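Local atomic coordinates of phosphoribosylaminoimidazole carboxylase, ATPase subunit (PDB entry 3V4S), a protein that probably catalyses the ATP-dependent carboxylation of aminoimidazole ribonucleotide with bicarbonate to N5-carboxyaminoimidazole ribonucleotide in purine biosynthesis. Residues Trp190-Lys195 with Phe263-Gly268; Glu196-Val201 with Ala215-Val220. All coordinates share one frame; numbering follows the deposited sequence.

Both contacts lie in the ATP-grasp domain and hold successive parts of one ATP: contact 1 (190-195 with 263-268) lines the adenine, contact 2 (196-201 with 215-220) grips the ribose hydroxyls. Their centres are 13 Å apart, and the chain runs straight from Lys-195 of the first into Glu-196 of the second, while strands 256-264 and 195-203 lie side by side in one sheet. Two direct touches join them. Lys-195 NZ forms a salt bridge with Glu-216 OE2 at 3.0 Å, and Phe-263 CE2 packs 3.3 Å from Glu-196 OE2, setting an aromatic ring that lines the base pocket against the carboxylate that binds the sugar.

Contact 1: residues Trp190-Lys195 with Phe263-Gly268; sequences WVPFEK and FATADG. With ATP (adenosine-5'-triphosphate), chain F.
The rings of Phe-193 and Phe-263 lie nearly parallel, planes 15° apart, but are offset so that little of one ring covers the other. Their centroids are 4.7 Å apart. CD1 of Phe-193 sits over one face of Phe-263, 3.5 Å from its CD2. Phe-193 has CG between the backbone N and the carbonyl carbon (chi1 59°), which turns its ring toward the nucleotide. Val-191 adds to this apolar cluster, with CB against Phe-263 CD1 and CG1 against the methyl CG2 of Thr-265, which also packs on the Phe-193 CA.

Trp-190, Val-191, Phe-193 and Phe-263 line the adenine site. Val-191 N donates an almost straight bond (175°) to ATP N1, 2.9 Å away, recognition of the base by the backbone of a connecting loop. Trp-190 lays one face over ATP C2, Phe-193 brings CE1 to 3.5 Å from ATP N3, with the base atom at the ring's edge, and Phe-263 CZ reaches ATP C4 at 3.7 Å.

Backbone bonds join the two segments through a classic beta bulge. Ala-264 O accepts from both Glu-194 N and Lys-195 N, with both donors in its carbonyl plane. The Lys-195 bond is the longer at 3.3 Å; the Glu-194 N to Ala-264 O separation, 2.5 Å, is shorter than a usual N-H...O bond, and its exact length is doubtful. Ala-264 N returns a bond to Lys-195 O at 2.8 Å. Next to the bulge a water bridges Pro-192 O, at the centre of an inverse gamma turn, to Ala-266 N, within the type I turn Thr-265 to Gly-268.

The contact thus ties the loop between strands 185-189 and 195-203 to the end of strand 256-264. Strand 270-276 flanks it: Tyr-271 meets Val-191 and Thr-265, and Asn-273 meets Phe-263.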
ATOM      1  N   TRP B 190       7.635 -16.216  36.062  1.00 33.07           N
ATOM      2  CA  TRP B 190       6.345 -15.969  35.442  1.00 38.10           C
ATOM      3  C   TRP B 190       5.864 -14.581  35.794  1.00 39.39           C
ATOM      4  O   TRP B 190       5.997 -14.136  36.941  1.00 38.33           O
ATOM      5  CB  TRP B 190       5.354 -16.998  35.934  1.00 40.51           C
ATOM      6  CG  TRP B 190       3.975 -16.855  35.351  1.00 44.11           C
ATOM      7  CD1 TRP B 190       2.880 -16.198  35.906  1.00 46.48           C
ATOM      8  CD2 TRP B 190       3.493 -17.388  34.072  1.00 45.43           C
ATOM      9  NE1 TRP B 190       1.785 -16.284  35.078  1.00 48.74           N
ATOM     10  CE2 TRP B 190       2.086 -16.987  33.961  1.00 48.08           C
ATOM     11  CE3 TRP B 190       4.064 -18.125  33.046  1.00 45.64           C
ATOM     12  CZ2 TRP B 190       1.311 -17.326  32.865  1.00 48.20           C
ATOM     13  CZ3 TRP B 190       3.274 -18.458  31.944  1.00 47.56           C
ATOM     14  CH2 TRP B 190       1.930 -18.068  31.857  1.00 48.24           C
ATOM     15  N   VAL B 191       5.338 -13.867  34.804  1.00 39.80           N
ATOM     16  CA  VAL B 191       4.781 -12.539  35.038  1.00 38.07           C
ATOM     17  C   VAL B 191       3.262 -12.651  34.905  1.00 40.02           C
ATOM     18  O   VAL B 191       2.759 -13.034  33.845  1.00 40.93           O
ATOM     19  CB  VAL B 191       5.364 -11.484  34.078  1.00 38.08           C
ATOM     20  CG1 VAL B 191       4.732 -10.122  34.332  1.00 39.03           C
ATOM     21  CG2 VAL B 191       6.874 -11.397  34.231  1.00 36.26           C
ATOM     22  N   PRO B 192       2.520 -12.354  35.993  1.00 39.56           N
ATOM     23  CA  PRO B 192       1.071 -12.492  35.918  1.00 40.29           C
ATOM     24  C   PRO B 192       0.409 -11.243  35.308  1.00 40.57           C
ATOM     25  O   PRO B 192      -0.422 -10.618  35.948  1.00 43.97           O
ATOM     26  CB  PRO B 192       0.668 -12.685  37.393  1.00 40.01           C
ATOM     27  CG  PRO B 192       1.724 -11.952  38.176  1.00 39.98           C
ATOM     28  CD  PRO B 192       2.961 -11.842  37.308  1.00 40.11           C
ATOM     29  N   PHE B 193       0.770 -10.907  34.071  1.00 41.07           N
ATOM     30  CA  PHE B 193       0.285  -9.701  33.391  1.00 38.62           C
ATOM     31  C   PHE B 193      -1.235  -9.668  33.162  1.00 38.71           C
ATOM     32  O   PHE B 193      -1.899 -10.709  33.138  1.00 38.25           O
ATOM     33  CB  PHE B 193       1.020  -9.515  32.056  1.00 35.65           C
ATOM     34  CG  PHE B 193       0.866 -10.674  31.099  1.00 35.24           C
ATOM     35  CD1 PHE B 193       1.892 -11.604  30.941  1.00 34.86           C
ATOM     36  CD2 PHE B 193      -0.302 -10.840  30.354  1.00 36.34           C
ATOM     37  CE1 PHE B 193       1.762 -12.660  30.050  1.00 33.64           C
ATOM     38  CE2 PHE B 193      -0.442 -11.901  29.475  1.00 36.15           C
ATOM     39  CZ  PHE B 193       0.598 -12.813  29.319  1.00 34.92           C
ATOM     40  N   GLU B 194      -1.782  -8.468  32.984  1.00 38.42           N
ATOM     41  CA  GLU B 194      -3.196  -8.334  32.672  1.00 38.32           C
ATOM     42  C   GLU B 194      -3.351  -8.409  31.149  1.00 35.96           C
ATOM     43  O   GLU B 194      -4.276  -9.038  30.636  1.00 36.43           O
ATOM     44  CB  GLU B 194      -3.732  -7.003  33.211  1.00 42.25           C
ATOM     45  CG  GLU B 194      -5.092  -7.111  33.885  1.00 50.08           C
ATOM     46  CD  GLU B 194      -5.829  -5.773  33.991  1.00 54.95           C
ATOM     47  OE1 GLU B 194      -5.198  -4.734  34.311  1.00 55.48           O
ATOM     48  OE2 GLU B 194      -7.060  -5.761  33.754  1.00 57.22           O
ATOM     49  N   LYS B 195      -2.426  -7.764  30.442  1.00 34.24           N
ATOM     50  CA  LYS B 195      -2.392  -7.754  28.975  1.00 33.96           C
ATOM     51  C   LYS B 195      -0.949  -7.750  28.471  1.00 31.88           C
ATOM     52  O   LYS B 195      -0.036  -7.292  29.171  1.00 31.39           O
ATOM     53  CB  LYS B 195      -3.137  -6.524  28.429  1.00 33.29           C
ATOM     54  CG  LYS B 195      -4.651  -6.634  28.504  1.00 34.00           C
ATOM     55  CD  LYS B 195      -5.320  -5.278  28.347  1.00 35.98           C
ATOM     56  CE  LYS B 195      -6.812  -5.372  28.601  1.00 35.62           C
ATOM     57  NZ  LYS B 195      -7.449  -6.384  27.710  1.00 36.54           N
ATOM     58  N   PHE B 263       4.791  -6.818  28.950  1.00 28.41           N
ATOM     59  CA  PHE B 263       3.780  -7.406  29.802  1.00 31.37           C
ATOM     60  C   PHE B 263       3.252  -6.295  30.693  1.00 32.73           C
ATOM     61  O   PHE B 263       4.037  -5.604  31.340  1.00 33.34           O
ATOM     62  CB  PHE B 263       4.363  -8.526  30.673  1.00 33.35           C
ATOM     63  CG  PHE B 263       4.831  -9.745  29.905  1.00 34.17           C
ATOM     64  CD1 PHE B 263       5.936 -10.466  30.344  1.00 34.87           C
ATOM     65  CD2 PHE B 263       4.165 -10.185  28.761  1.00 35.58           C
ATOM     66  CE1 PHE B 263       6.375 -11.597  29.655  1.00 34.58           C
ATOM     67  CE2 PHE B 263       4.602 -11.313  28.068  1.00 36.21           C
ATOM     68  CZ  PHE B 263       5.710 -12.018  28.522  1.00 34.42           C
ATOM     69  N   ALA B 264       1.933  -6.112  30.722  1.00 33.87           N
ATOM     70  CA  ALA B 264       1.358  -5.072  31.570  1.00 36.16           C
ATOM     71  C   ALA B 264       0.613  -5.686  32.756  1.00 36.27           C
ATOM     72  O   ALA B 264      -0.320  -6.464  32.580  1.00 37.21           O
ATOM     73  CB  ALA B 264       0.474  -4.141  30.758  1.00 35.84           C
ATOM     74  N   THR B 265       1.068  -5.369  33.968  1.00 39.70           N
ATOM     75  CA  THR B 265       0.482  -5.962  35.181  1.00 44.29           C
ATOM     76  C   THR B 265      -0.669  -5.107  35.745  1.00 45.49           C
ATOM     77  O   THR B 265      -0.766  -3.917  35.445  1.00 41.84           O
ATOM     78  CB  THR B 265       1.550  -6.303  36.254  1.00 44.23           C
ATOM     79  OG1 THR B 265       2.569  -5.298  36.271  1.00 46.42           O
ATOM     80  CG2 THR B 265       2.213  -7.648  35.941  1.00 45.80           C
ATOM     81  N   ALA B 266      -1.547  -5.730  36.537  1.00 47.47           N
ATOM     82  CA  ALA B 266      -2.773  -5.074  37.042  1.00 48.46           C
ATOM     83  C   ALA B 266      -2.505  -3.770  37.803  1.00 50.11           C
ATOM     84  O   ALA B 266      -3.396  -2.932  37.941  1.00 51.51           O
ATOM     85  CB  ALA B 266      -3.587  -6.037  37.901  1.00 48.13           C
ATOM     86  N   ASP B 267      -1.275  -3.599  38.280  1.00 49.36           N
ATOM     87  CA  ASP B 267      -0.895  -2.384  38.995  1.00 51.76           C
ATOM     88  C   ASP B 267      -0.241  -1.342  38.081  1.00 49.63           C
ATOM     89  O   ASP B 267       0.310  -0.350  38.555  1.00 51.97           O
ATOM     90  CB  ASP B 267       0.010  -2.723  40.185  1.00 52.54           C
ATOM     91  CG  ASP B 267       1.339  -3.309  39.761  1.00 54.77           C
ATOM     92  OD1 ASP B 267       1.407  -3.973  38.705  1.00 53.76           O
ATOM     93  OD2 ASP B 267       2.325  -3.108  40.493  1.00 57.53           O
ATOM     94  N   GLY B 268      -0.303  -1.571  36.771  1.00 46.39           N
ATOM     95  CA  GLY B 268       0.221  -0.613  35.798  1.00 44.60           C
ATOM     96  C   GLY B 268       1.725  -0.648  35.599  1.00 42.70           C
ATOM     97  O   GLY B 268       2.299   0.283  35.041  1.00 41.83           O
TER
HETATM   98  PG  ATP F 401       8.009 -15.068  19.156  0.70 28.51           P
HETATM   99  O1G ATP F 401       7.396 -13.717  19.426  0.70 30.83           O
HETATM  100  O2G ATP F 401       7.247 -15.950  18.189  0.70 28.50           O
HETATM  101  O3G ATP F 401       9.486 -15.010  18.881  0.70 28.40           O
HETATM  102  PB  ATP F 401       8.998 -16.580  21.429  1.00 34.56           P
HETATM  103  O1B ATP F 401       9.144 -17.971  20.883  1.00 35.37           O
HETATM  104  O2B ATP F 401      10.207 -15.722  21.627  1.00 35.62           O
HETATM  105  O3B ATP F 401       7.824 -15.812  20.599  1.00 34.23           O
HETATM  106  PA  ATP F 401       8.143 -15.488  23.942  1.00 33.04           P
HETATM  107  O1A ATP F 401       7.754 -14.242  23.178  1.00 32.72           O
HETATM  108  O2A ATP F 401       9.261 -15.424  24.951  1.00 32.25           O
HETATM  109  O3A ATP F 401       8.377 -16.722  22.915  1.00 34.03           O
HETATM  110  O5' ATP F 401       6.836 -16.037  24.680  1.00 31.84           O
HETATM  111  C5' ATP F 401       5.681 -16.369  23.913  1.00 32.81           C
HETATM  112  C4' ATP F 401       4.489 -16.085  24.813  1.00 34.30           C
HETATM  113  O4' ATP F 401       4.588 -16.861  26.023  1.00 33.97           O
HETATM  114  C3' ATP F 401       4.444 -14.632  25.279  1.00 34.39           C
HETATM  115  O3' ATP F 401       3.898 -13.713  24.316  1.00 32.65           O
HETATM  116  C2' ATP F 401       3.663 -14.756  26.580  1.00 34.96           C
HETATM  117  O2' ATP F 401       2.254 -14.803  26.333  1.00 34.28           O
HETATM  118  C1' ATP F 401       4.128 -16.101  27.149  1.00 34.54           C
HETATM  119  N9  ATP F 401       5.238 -15.838  28.102  1.00 35.00           N
HETATM  120  C8  ATP F 401       6.563 -15.856  27.821  1.00 33.88           C
HETATM  121  N7  ATP F 401       7.294 -15.531  28.918  1.00 35.09           N
HETATM  122  C5  ATP F 401       6.435 -15.312  29.937  1.00 35.08           C
HETATM  123  C6  ATP F 401       6.525 -14.944  31.372  1.00 35.12           C
HETATM  124  N6  ATP F 401       7.718 -14.743  31.982  1.00 34.52           N
HETATM  125  N1  ATP F 401       5.366 -14.818  32.068  1.00 38.04           N
HETATM  126  C2  ATP F 401       4.155 -15.013  31.506  1.00 36.31           C
HETATM  127  N3  ATP F 401       4.005 -15.342  30.214  1.00 35.81           N
HETATM  128  C4  ATP F 401       5.079 -15.511  29.392  1.00 35.40           C
HETATM  129  O   HOH W   1      -1.824  -8.369  36.550  1.00 42.18           O

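Contact 2: residues Glu196-Val201 with Ala215-Val220. With ATP (adenosine-5'-triphosphate), chain F.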
ATOM      1  N   GLU B 196      -0.754  -8.290  27.266  1.00 30.87           N
ATOM      2  CA  GLU B 196       0.506  -8.152  26.530  1.00 28.94           C
ATOM      3  C   GLU B 196       0.348  -7.023  25.531  1.00 27.31           C
ATOM      4  O   GLU B 196      -0.675  -6.927  24.859  1.00 27.36           O
ATOM      5  CB  GLU B 196       0.813  -9.408  25.725  1.00 30.71           C
ATOM      6  CG  GLU B 196       0.956 -10.668  26.540  1.00 32.76           C
ATOM      7  CD  GLU B 196       1.561 -11.773  25.717  1.00 34.10           C
ATOM      8  OE1 GLU B 196       0.846 -12.762  25.459  1.00 37.44           O
ATOM      9  OE2 GLU B 196       2.735 -11.634  25.314  1.00 32.77           O
ATOM     10  N   VAL B 197       1.362  -6.179  25.416  1.00 26.42           N
ATOM     11  CA  VAL B 197       1.303  -5.111  24.442  1.00 27.21           C
ATOM     12  C   VAL B 197       2.630  -5.013  23.735  1.00 26.61           C
ATOM     13  O   VAL B 197       3.631  -5.522  24.215  1.00 26.64           O
ATOM     14  CB  VAL B 197       0.933  -3.738  25.065  1.00 25.91           C
ATOM     15  CG1 VAL B 197      -0.396  -3.800  25.808  1.00 25.51           C
ATOM     16  CG2 VAL B 197       2.063  -3.201  25.934  1.00 25.74           C
ATOM     17  N   SER B 198       2.628  -4.356  22.580  1.00 26.75           N
ATOM     18  CA  SER B 198       3.860  -4.079  21.873  1.00 24.96           C
ATOM     19  C   SER B 198       3.843  -2.681  21.300  1.00 26.36           C
ATOM     20  O   SER B 198       2.767  -2.076  21.072  1.00 26.30           O
ATOM     21  CB  SER B 198       4.101  -5.112  20.771  1.00 25.28           C
ATOM     22  OG  SER B 198       3.134  -4.994  19.744  1.00 23.56           O
ATOM     23  N   VAL B 199       5.053  -2.187  21.068  1.00 25.55           N
ATOM     24  CA  VAL B 199       5.299  -0.876  20.532  1.00 26.69           C
ATOM     25  C   VAL B 199       6.405  -1.025  19.499  1.00 27.84           C
ATOM     26  O   VAL B 199       7.433  -1.691  19.756  1.00 26.67           O
ATOM     27  CB  VAL B 199       5.769   0.082  21.651  1.00 28.06           C
ATOM     28  CG1 VAL B 199       5.974   1.472  21.104  1.00 27.70           C
ATOM     29  CG2 VAL B 199       4.744   0.137  22.772  1.00 27.72           C
ATOM     30  N   ILE B 200       6.161  -0.462  18.312  1.00 26.30           N
ATOM     31  CA  ILE B 200       7.133  -0.461  17.230  1.00 25.71           C
ATOM     32  C   ILE B 200       7.741   0.930  17.172  1.00 25.03           C
ATOM     33  O   ILE B 200       7.022   1.921  17.002  1.00 24.47           O
ATOM     34  CB  ILE B 200       6.482  -0.764  15.857  1.00 26.96           C
ATOM     35  CG1 ILE B 200       5.628  -2.051  15.869  1.00 29.01           C
ATOM     36  CG2 ILE B 200       7.521  -0.746  14.742  1.00 25.89           C
ATOM     37  CD1 ILE B 200       6.349  -3.362  16.010  1.00 28.16           C
ATOM     38  N   VAL B 201       9.055   1.018  17.323  1.00 23.89           N
ATOM     39  CA  VAL B 201       9.701   2.311  17.292  1.00 24.42           C
ATOM     40  C   VAL B 201      10.615   2.333  16.081  1.00 23.82           C
ATOM     41  O   VAL B 201      11.258   1.334  15.778  1.00 25.99           O
ATOM     42  CB  VAL B 201      10.443   2.628  18.630  1.00 24.24           C
ATOM     43  CG1 VAL B 201      11.500   1.577  18.941  1.00 25.19           C
ATOM     44  CG2 VAL B 201      11.071   4.012  18.587  1.00 24.03           C
ATOM     45  N   ALA B 215      -0.154  -1.634  20.668  1.00 24.58           N
ATOM     46  CA  ALA B 215      -1.048  -2.700  20.256  1.00 25.76           C
ATOM     47  C   ALA B 215      -1.217  -3.663  21.402  1.00 26.68           C
ATOM     48  O   ALA B 215      -0.252  -3.975  22.096  1.00 27.74           O
ATOM     49  CB  ALA B 215      -0.460  -3.440  19.061  1.00 25.66           C
ATOM     50  N   GLU B 216      -2.443  -4.130  21.600  1.00 26.90           N
ATOM     51  CA  GLU B 216      -2.707  -5.190  22.557  1.00 27.71           C
ATOM     52  C   GLU B 216      -2.695  -6.517  21.811  1.00 28.55           C
ATOM     53  O   GLU B 216      -3.460  -6.709  20.840  1.00 26.82           O
ATOM     54  CB  GLU B 216      -4.055  -4.964  23.236  1.00 27.80           C
ATOM     55  CG  GLU B 216      -4.540  -6.137  24.050  1.00 27.06           C
ATOM     56  CD  GLU B 216      -5.981  -5.994  24.470  1.00 29.01           C
ATOM     57  OE1 GLU B 216      -6.567  -4.888  24.327  1.00 29.03           O
ATOM     58  OE2 GLU B 216      -6.527  -7.014  24.925  1.00 29.18           O
ATOM     59  N   ASN B 217      -1.833  -7.428  22.263  1.00 26.60           N
ATOM     60  CA  ASN B 217      -1.591  -8.674  21.551  1.00 27.28           C
ATOM     61  C   ASN B 217      -2.170  -9.901  22.244  1.00 30.74           C
ATOM     62  O   ASN B 217      -2.052 -10.074  23.463  1.00 30.08           O
ATOM     63  CB  ASN B 217      -0.090  -8.853  21.307  1.00 25.68           C
ATOM     64  CG  ASN B 217       0.486  -7.754  20.437  1.00 26.40           C
ATOM     65  OD1 ASN B 217      -0.141  -7.325  19.444  1.00 24.27           O
ATOM     66  ND2 ASN B 217       1.681  -7.281  20.798  1.00 25.47           N
ATOM     67  N   ILE B 218      -2.801 -10.752  21.452  1.00 29.05           N
ATOM     68  CA  ILE B 218      -3.357 -11.986  21.965  1.00 29.79           C
ATOM     69  C   ILE B 218      -2.648 -13.131  21.263  1.00 31.33           C
ATOM     70  O   ILE B 218      -2.631 -13.216  20.019  1.00 30.12           O
ATOM     71  CB  ILE B 218      -4.895 -12.050  21.810  1.00 30.26           C
ATOM     72  CG1 ILE B 218      -5.558 -10.926  22.632  1.00 29.95           C
ATOM     73  CG2 ILE B 218      -5.420 -13.418  22.227  1.00 31.42           C
ATOM     74  CD1 ILE B 218      -7.074 -10.985  22.718  1.00 31.13           C
ATOM     75  N   HIS B 219      -2.024 -13.981  22.074  1.00 29.30           N
ATOM     76  CA  HIS B 219      -1.304 -15.141  21.577  1.00 30.45           C
ATOM     77  C   HIS B 219      -2.113 -16.370  21.873  1.00 31.88           C
ATOM     78  O   HIS B 219      -2.827 -16.413  22.876  1.00 30.88           O
ATOM     79  CB  HIS B 219       0.054 -15.231  22.263  1.00 28.66           C
ATOM     80  CG  HIS B 219       1.008 -14.136  21.872  1.00 28.89           C
ATOM     81  ND1 HIS B 219       1.148 -13.009  22.588  1.00 30.28           N
ATOM     82  CD2 HIS B 219       1.879 -14.024  20.792  1.00 28.49           C
ATOM     83  CE1 HIS B 219       2.077 -12.220  22.012  1.00 29.32           C
ATOM     84  NE2 HIS B 219       2.519 -12.841  20.911  1.00 30.47           N
ATOM     85  N   VAL B 220      -2.008 -17.378  21.005  1.00 31.13           N
ATOM     86  CA  VAL B 220      -2.649 -18.679  21.208  1.00 31.39           C
ATOM     87  C   VAL B 220      -1.632 -19.745  20.781  1.00 32.48           C
ATOM     88  O   VAL B 220      -1.080 -19.664  19.682  1.00 29.67           O
ATOM     89  CB  VAL B 220      -3.940 -18.808  20.368  1.00 30.46           C
ATOM     90  CG1 VAL B 220      -4.506 -20.206  20.455  1.00 29.93           C
ATOM     91  CG2 VAL B 220      -4.980 -17.801  20.822  1.00 32.18           C
TER
HETATM   92  PG  ATP F 401       8.009 -15.068  19.156  0.70 28.51           P
HETATM   93  O1G ATP F 401       7.396 -13.717  19.426  0.70 30.83           O
HETATM   94  O2G ATP F 401       7.247 -15.950  18.189  0.70 28.50           O
HETATM   95  O3G ATP F 401       9.486 -15.010  18.881  0.70 28.40           O
HETATM   96  PB  ATP F 401       8.998 -16.580  21.429  1.00 34.56           P
HETATM   97  O1B ATP F 401       9.144 -17.971  20.883  1.00 35.37           O
HETATM   98  O2B ATP F 401      10.207 -15.722  21.627  1.00 35.62           O
HETATM   99  O3B ATP F 401       7.824 -15.812  20.599  1.00 34.23           O
HETATM  100  PA  ATP F 401       8.143 -15.488  23.942  1.00 33.04           P
HETATM  101  O1A ATP F 401       7.754 -14.242  23.178  1.00 32.72           O
HETATM  102  O2A ATP F 401       9.261 -15.424  24.951  1.00 32.25           O
HETATM  103  O3A ATP F 401       8.377 -16.722  22.915  1.00 34.03           O
HETATM  104  O5' ATP F 401       6.836 -16.037  24.680  1.00 31.84           O
HETATM  105  C5' ATP F 401       5.681 -16.369  23.913  1.00 32.81           C
HETATM  106  C4' ATP F 401       4.489 -16.085  24.813  1.00 34.30           C
HETATM  107  O4' ATP F 401       4.588 -16.861  26.023  1.00 33.97           O
HETATM  108  C3' ATP F 401       4.444 -14.632  25.279  1.00 34.39           C
HETATM  109  O3' ATP F 401       3.898 -13.713  24.316  1.00 32.65           O
HETATM  110  C2' ATP F 401       3.663 -14.756  26.580  1.00 34.96           C
HETATM  111  O2' ATP F 401       2.254 -14.803  26.333  1.00 34.28           O
HETATM  112  C1' ATP F 401       4.128 -16.101  27.149  1.00 34.54           C
HETATM  113  N9  ATP F 401       5.238 -15.838  28.102  1.00 35.00           N
HETATM  114  C8  ATP F 401       6.563 -15.856  27.821  1.00 33.88           C
HETATM  115  N7  ATP F 401       7.294 -15.531  28.918  1.00 35.09           N
HETATM  116  C5  ATP F 401       6.435 -15.312  29.937  1.00 35.08           C
HETATM  117  C6  ATP F 401       6.525 -14.944  31.372  1.00 35.12           C
HETATM  118  N6  ATP F 401       7.718 -14.743  31.982  1.00 34.52           N
HETATM  119  N1  ATP F 401       5.366 -14.818  32.068  1.00 38.04           N
HETATM  120  C2  ATP F 401       4.155 -15.013  31.506  1.00 36.31           C
HETATM  121  N3  ATP F 401       4.005 -15.342  30.214  1.00 35.81           N
HETATM  122  C4  ATP F 401       5.079 -15.511  29.392  1.00 35.40           C
HETATM  123  O   HOH W   2      -3.207  -9.563  25.943  1.00 30.46           O
HETATM  124  O   HOH W   3      -1.738 -13.522  24.924  1.00 31.79           O
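Ala-215 pairs with Ser-198 in an antiparallel hydrogen-bonded pair: Ser-198 N donates to Ala-215 O at 2.9 Å, and Ala-215 N donates back to Ser-198 O. The same Ala-215 carbonyl also receives a CA-H...O contact from Val-197.

Glu-216 follows opposite Val-197 as a non-hydrogen-bonded pair, CA atoms 4.4 Å apart. Its side chain leaves the strand on the same face as Val-197, the one opposite Ser-198 and Asn-217; the carboxylate at its end forms a salt bridge with Arg-232.

Asn-217 returns to the Ser-198 face. Its N bonds to Glu-196 O, and a water links Asn-217 O to Glu-196 N. The side-chain ND2 donates to Ser-198 OG at 2.9 Å, the oxygen lying in the amide plane; Ser-227 bonds OD1 and Ser-282 bonds the serine hydroxyl, so both ends of the amide are held.

His-219 brings the strand to the nucleotide. CG lies anti to the carbonyl carbon (chi1 -69°), which swings the ring across to the Glu-196 carboxylate, and ND1 donates to OE1 at 2.9 Å, a bent bond (141°) arriving from above the carboxylate plane. Glu-196 OE1 also accepts from ATP O2' and from a water held by His-219 N, while OE2 takes ATP O3' at 2.6 Å. That ribose oxygen lies over one face of the histidine ring, whose bond to OE1 is consistent with positioning the carboxylate for its two-pronged hold on the sugar.

These strands form the hairpin 195-203 and 209-220 within the large antiparallel sheet, strand 256-264 pairing with the far edge of 195-203, and helix 235-251 packing on Val-199 and Val-201.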